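Local atomic coordinates of cytosol aminopeptidase (Coxiella burnetii, PDB entry 3IJ3), a protein that probably acts as a manganese-dependent metalloaminopeptidase of the M17 family, removing amino acids from the N-termini of peptides. Residues D27-K33 against A151-L155. Residues are numbered along the deposited sequence; the frame is centred on the assembly and turned at random.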
loop_
_atom_site.group_PDB
_atom_site.type_symbol
_atom_site.label_atom_id
_atom_site.label_comp_id
_atom_site.label_asym_id
_atom_site.label_seq_id
_atom_site.Cartn_x
_atom_site.Cartn_y
_atom_site.Cartn_z
ATOM N N ASP A 27 -4.404 -14.620 46.394
ATOM C CA ASP A 27 -5.715 -14.796 47.037
ATOM C C ASP A 27 -6.666 -15.742 46.270
ATOM O O ASP A 27 -7.821 -15.885 46.649
ATOM C CB ASP A 27 -6.387 -13.470 47.373
ATOM C CG ASP A 27 -6.785 -12.678 46.157
ATOM O OD1 ASP A 27 -6.641 -13.189 45.020
ATOM O OD2 ASP A 27 -7.259 -11.531 46.351
ATOM N N CYS A 28 -6.190 -16.361 45.189
ATOM C CA CYS A 28 -6.982 -17.394 44.500
ATOM C C CYS A 28 -6.793 -18.746 45.222
ATOM O O CYS A 28 -7.462 -19.737 44.892
ATOM C CB CYS A 28 -6.567 -17.528 43.040
ATOM S SG CYS A 28 -4.831 -17.857 42.807
ATOM N N TYR A 29 -5.871 -18.791 46.189
ATOM C CA TYR A 29 -5.587 -20.021 46.927
ATOM C C TYR A 29 -5.959 -19.947 48.387
ATOM O O TYR A 29 -5.993 -18.869 48.980
ATOM C CB TYR A 29 -4.096 -20.377 46.861
ATOM C CG TYR A 29 -3.563 -20.659 45.484
ATOM C CD1 TYR A 29 -4.025 -21.743 44.755
ATOM C CD2 TYR A 29 -2.539 -19.890 44.938
ATOM C CE1 TYR A 29 -3.520 -22.032 43.482
ATOM C CE2 TYR A 29 -2.028 -20.167 43.682
ATOM C CZ TYR A 29 -2.538 -21.231 42.954
ATOM O OH TYR A 29 -2.020 -21.503 41.730
ATOM N N LEU A 30 -6.217 -21.126 48.958
ATOM C CA LEU A 30 -6.511 -21.282 50.365
ATOM C C LEU A 30 -5.356 -22.061 50.959
ATOM O O LEU A 30 -4.854 -22.991 50.335
ATOM C CB LEU A 30 -7.819 -22.037 50.566
ATOM C CG LEU A 30 -9.047 -21.330 50.017
ATOM C CD1 LEU A 30 -10.249 -22.251 50.073
ATOM C CD2 LEU A 30 -9.303 -20.043 50.766
ATOM N N THR A 31 -4.917 -21.695 52.159
ATOM C CA THR A 31 -3.780 -22.387 52.759
ATOM C C THR A 31 -4.077 -23.147 54.054
ATOM O O THR A 31 -3.230 -23.905 54.510
ATOM C CB THR A 31 -2.568 -21.437 52.907
ATOM O OG1 THR A 31 -2.967 -20.269 53.618
ATOM C CG2 THR A 31 -2.052 -21.024 51.511
ATOM N N GLU A 32 -5.267 -22.987 54.629
ATOM C CA GLU A 32 -5.620 -23.757 55.830
ATOM C C GLU A 32 -6.388 -25.004 55.406
ATOM O O GLU A 32 -7.484 -24.904 54.857
ATOM C CB GLU A 32 -6.460 -22.948 56.822
ATOM C CG GLU A 32 -6.871 -23.791 58.062
ATOM C CD GLU A 32 -7.649 -23.010 59.114
ATOM O OE1 GLU A 32 -7.730 -21.763 59.014
ATOM O OE2 GLU A 32 -8.169 -23.655 60.052
ATOM N N LYS A 33 -5.824 -26.177 55.677
ATOM C CA LYS A 33 -6.463 -27.429 55.277
ATOM C C LYS A 33 -7.759 -27.691 56.048
ATOM O O LYS A 33 -7.808 -27.519 57.268
ATOM C CB LYS A 33 -5.498 -28.610 55.437
ATOM C CG LYS A 33 -6.014 -29.888 54.796
ATOM C CD LYS A 33 -4.959 -30.975 54.767
ATOM C CE LYS A 33 -5.444 -32.182 53.977
ATOM N NZ LYS A 33 -4.394 -33.239 53.924
ATOM N N ALA A 151 -14.255 -18.468 43.104
ATOM C CA ALA A 151 -13.779 -19.805 43.389
ATOM C C ALA A 151 -12.321 -19.718 43.840
ATOM O O ALA A 151 -11.498 -19.010 43.221
ATOM C CB ALA A 151 -13.915 -20.697 42.172
ATOM N N LYS A 152 -12.005 -20.424 44.926
ATOM C CA LYS A 152 -10.629 -20.501 45.443
ATOM C C LYS A 152 -10.241 -21.957 45.583
ATOM O O LYS A 152 -11.108 -22.815 45.773
ATOM C CB LYS A 152 -10.488 -19.778 46.765
ATOM C CG LYS A 152 -10.787 -18.284 46.665
ATOM C CD LYS A 152 -10.394 -17.600 47.962
ATOM C CE LYS A 152 -10.617 -16.089 47.928
ATOM N NZ LYS A 152 -10.017 -15.501 49.175
ATOM N N LEU A 153 -8.943 -22.233 45.468
ATOM C CA LEU A 153 -8.434 -23.600 45.507
ATOM C C LEU A 153 -7.447 -23.817 46.624
ATOM O O LEU A 153 -6.535 -23.000 46.845
ATOM C CB LEU A 153 -7.741 -23.920 44.179
ATOM C CG LEU A 153 -7.343 -25.353 43.840
ATOM C CD1 LEU A 153 -8.611 -26.246 43.702
ATOM C CD2 LEU A 153 -6.542 -25.375 42.507
ATOM N N PHE A 154 -7.593 -24.945 47.316
ATOM C CA PHE A 154 -6.675 -25.281 48.352
ATOM C C PHE A 154 -5.291 -25.579 47.768
ATOM O O PHE A 154 -5.170 -26.321 46.784
ATOM C CB PHE A 154 -7.165 -26.483 49.143
ATOM C CG PHE A 154 -6.182 -26.946 50.170
ATOM C CD1 PHE A 154 -5.821 -26.110 51.207
ATOM C CD2 PHE A 154 -5.604 -28.205 50.093
ATOM C CE1 PHE A 154 -4.896 -26.520 52.167
ATOM C CE2 PHE A 154 -4.684 -28.616 51.042
ATOM C CZ PHE A 154 -4.325 -27.764 52.072
ATOM N N LEU A 155 -4.252 -24.998 48.380
ATOM C CA LEU A 155 -2.871 -25.236 47.966
ATOM C C LEU A 155 -2.127 -25.971 49.100
ATOM O O LEU A 155 -1.793 -25.352 50.114
ATOM C CB LEU A 155 -2.179 -23.912 47.618
ATOM C CG LEU A 155 -0.713 -23.951 47.191
ATOM C CD1 LEU A 155 -0.482 -24.879 46.039
ATOM C CD2 LEU A 155 -0.245 -22.509 46.825
#
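Leu-30 sits between Leu-153 of the neighbouring strand and Leu-155 just past its end, its N-H given to Leu-153 O (2.8 Å) and its carbonyl accepting Leu-155 N (2.9 Å), the alternation that defines a parallel beta pairing. A third bond, Leu-153 N to Cys-28 O, completes the ladder. The three are not equivalent: Leu-155 N approaches almost in line with the Leu-30 carbonyl, whereas Leu-30 N lies well above the plane of the Leu-153 carbonyl, 47° out of it. Leu-153 O also lies in plane at the edge of the Tyr-29 ring and is 3.1 Å from Tyr-29 CA, a CA-H...O contact.

Side chains then divide between the two faces. On that of Tyr-29 and Leu-153, methyl CD2 of Leu-155 rests over the tyrosine ring in a CH-pi contact, 4.1 Å from the centroid, while Cys-28 SG lies against the opposite face. On the other, Leu-30 crosses the aliphatic part of Lys-152 at about a right angle, Leu-30 CD2 meeting Lys-152 CD at 3.9 Å. Phe-154 carries CG opposite its backbone N (chi1 175°), which brings its ring to the loop after Leu-30, and its CZ touches Lys-33 CB at 3.7 Å.

Further out, Tyr-29 OH is anchored on Leu-130 O of helix 123-135, and the ring also packs on helix 157-178; Phe-37 meets the Phe-154 ring. Strand 29-30 thus forms an edge of the N-terminal domain's mixed sheet, next to strand 151-154, which pairs on its far side with strand 111-114.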